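Local coordinates for leucine--trna ligase (Agrobacterium radiobacter, PDB 5AH5), which probably charges tRNA(Leu) with leucine at the expense of ATP, as a class I aminoacyl-tRNA synthetase, at residues Asp635-Ser640 against Gly706-Leu711. Sequence-based numbering, arbitrary orientation.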
loop_
_atom_site.group_PDB
_atom_site.type_symbol
_atom_site.label_atom_id
_atom_site.label_comp_id
_atom_site.label_asym_id
_atom_site.label_seq_id
_atom_site.Cartn_x
_atom_site.Cartn_y
_atom_site.Cartn_z
ATOM N N ASP B 635 -36.132 -17.716 25.205
ATOM C CA ASP B 635 -37.586 -17.978 25.052
ATOM C C ASP B 635 -38.188 -17.242 23.873
ATOM O O ASP B 635 -38.811 -17.824 22.996
ATOM C CB ASP B 635 -38.328 -17.552 26.332
ATOM C CG ASP B 635 -38.154 -18.553 27.477
ATOM O OD1 ASP B 635 -37.693 -19.690 27.223
ATOM O OD2 ASP B 635 -38.494 -18.207 28.632
ATOM N N ARG B 636 -37.932 -15.955 23.829
ATOM C CA ARG B 636 -38.432 -15.114 22.762
ATOM C C ARG B 636 -37.821 -15.476 21.408
ATOM O O ARG B 636 -38.531 -15.551 20.376
ATOM C CB ARG B 636 -38.190 -13.656 23.109
ATOM C CG ARG B 636 -38.834 -13.264 24.437
ATOM C CD ARG B 636 -38.818 -11.771 24.624
ATOM N NE ARG B 636 -39.328 -11.372 25.937
ATOM C CZ ARG B 636 -39.828 -10.169 26.233
ATOM N NH1 ARG B 636 -39.935 -9.212 25.299
ATOM N NH2 ARG B 636 -40.239 -9.918 27.482
ATOM N N LEU B 637 -36.525 -15.780 21.416
ATOM C CA LEU B 637 -35.854 -16.179 20.178
ATOM C C LEU B 637 -36.407 -17.448 19.596
ATOM O O LEU B 637 -36.645 -17.540 18.398
ATOM C CB LEU B 637 -34.340 -16.326 20.387
ATOM C CG LEU B 637 -33.680 -14.962 20.507
ATOM C CD1 LEU B 637 -32.256 -15.143 21.015
ATOM C CD2 LEU B 637 -33.684 -14.272 19.153
ATOM N N ARG B 638 -36.610 -18.430 20.436
ATOM C CA ARG B 638 -37.100 -19.704 19.961
ATOM C C ARG B 638 -38.603 -19.666 19.576
ATOM O O ARG B 638 -39.084 -20.593 18.938
ATOM C CB ARG B 638 -36.705 -20.804 20.953
ATOM C CG ARG B 638 -35.174 -20.988 20.975
ATOM C CD ARG B 638 -34.678 -22.074 21.924
ATOM N NE ARG B 638 -33.278 -22.433 21.629
ATOM C CZ ARG B 638 -32.402 -23.010 22.478
ATOM N NH1 ARG B 638 -32.737 -23.324 23.734
ATOM N NH2 ARG B 638 -31.152 -23.271 22.066
ATOM N N SER B 639 -39.285 -18.557 19.883
ATOM C CA SER B 639 -40.691 -18.346 19.583
ATOM C C SER B 639 -40.952 -17.557 18.301
ATOM O O SER B 639 -42.067 -17.632 17.764
ATOM C CB SER B 639 -41.382 -17.631 20.781
ATOM O OG SER B 639 -41.367 -16.199 20.657
ATOM N N SER B 640 -39.973 -16.760 17.847
ATOM C CA SER B 640 -40.068 -16.066 16.578
ATOM C C SER B 640 -38.896 -16.395 15.620
ATOM O O SER B 640 -37.734 -16.399 16.021
ATOM C CB SER B 640 -40.079 -14.589 16.813
ATOM O OG SER B 640 -40.322 -13.910 15.579
ATOM N N GLY B 706 -36.255 -10.209 16.196
ATOM C CA GLY B 706 -35.747 -9.595 14.972
ATOM C C GLY B 706 -34.562 -8.670 15.148
ATOM O O GLY B 706 -33.682 -8.605 14.267
ATOM N N SER B 707 -34.541 -7.938 16.264
ATOM C CA SER B 707 -33.474 -7.030 16.592
ATOM C C SER B 707 -32.204 -7.750 16.969
ATOM O O SER B 707 -31.146 -7.250 16.693
ATOM C CB SER B 707 -33.852 -6.130 17.778
ATOM O OG SER B 707 -34.971 -5.339 17.460
ATOM N N LEU B 708 -32.349 -8.827 17.716
ATOM C CA LEU B 708 -31.258 -9.604 18.194
ATOM C C LEU B 708 -30.598 -10.341 17.021
ATOM O O LEU B 708 -29.386 -10.358 16.928
ATOM C CB LEU B 708 -31.750 -10.609 19.231
ATOM C CG LEU B 708 -32.177 -10.008 20.593
ATOM C CD1 LEU B 708 -32.760 -11.098 21.444
ATOM C CD2 LEU B 708 -31.034 -9.366 21.328
ATOM N N ARG B 709 -31.406 -10.957 16.162
ATOM C CA ARG B 709 -30.916 -11.598 14.957
ATOM C C ARG B 709 -30.284 -10.576 13.998
ATOM O O ARG B 709 -29.251 -10.836 13.398
ATOM C CB ARG B 709 -32.017 -12.414 14.279
ATOM C CG ARG B 709 -32.379 -13.611 15.127
ATOM C CD ARG B 709 -32.734 -14.842 14.329
ATOM N NE ARG B 709 -33.140 -15.904 15.253
ATOM C CZ ARG B 709 -34.376 -16.068 15.733
ATOM N NH1 ARG B 709 -35.354 -15.201 15.429
ATOM N NH2 ARG B 709 -34.620 -17.066 16.542
ATOM N N LEU B 710 -30.826 -9.377 13.961
ATOM C CA LEU B 710 -30.254 -8.343 13.141
ATOM C C LEU B 710 -28.904 -7.884 13.698
ATOM O O LEU B 710 -27.977 -7.674 12.931
ATOM C CB LEU B 710 -31.240 -7.212 13.012
ATOM C CG LEU B 710 -31.301 -6.288 11.816
ATOM C CD1 LEU B 710 -31.378 -7.057 10.492
ATOM C CD2 LEU B 710 -32.521 -5.355 11.979
ATOM N N LEU B 711 -28.801 -7.773 15.025
ATOM C CA LEU B 711 -27.599 -7.377 15.722
ATOM C C LEU B 711 -26.420 -8.334 15.371
ATOM O O LEU B 711 -25.341 -7.886 15.101
ATOM C CB LEU B 711 -27.822 -7.430 17.253
ATOM C CG LEU B 711 -26.651 -7.097 18.179
ATOM C CD1 LEU B 711 -26.033 -5.815 17.728
ATOM C CD2 LEU B 711 -27.069 -6.995 19.633
#
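The guanidinium of Arg709 carries the methyl CD2 of Leu637 over the centre of one face, 3.9 Å from CZ, and receives the carbonyl oxygen of Ser640 along one edge, slightly tilted from the guanidinium plane. The setting is the helical anticodon-binding domain of a class I synthetase, and the principle illustrated is the binding of carbonyls at the C-terminal end of one helix by an arginine from a neighbouring helix. The carbonyl of Leu637, in the last turn of helix 634-639, and that of Ser640, just beyond it, both accept from Arg709 of helix 701-715. NH2 donates to Leu637 O at 2.8 Å, with the acceptor in the guanidinium plane but the donor 46° out of the carbonyl plane. NH1 reaches Ser640 O at 2.7 Å, while NH2 adds a weak bond to the same oxygen. A bend at chi2 (-145°), with the guanidinium turned by chi4, brings the group to this helix end. Further bonds from NH1 to Ala642 O and from NH2 to Ser730 O fix its rotation, and the partial negative charge of the helix end would probably favour the cation. Beside this polar grip the contact is apolar: the side chains of Leu637 and Leu708 meet roughly perpendicular to each other, and Phe630 of helix 617-632 touches both. At their closest, Leu708 CD1 lies 4.0 Å from CD2 of Leu637, the same methyl that rests on the guanidinium.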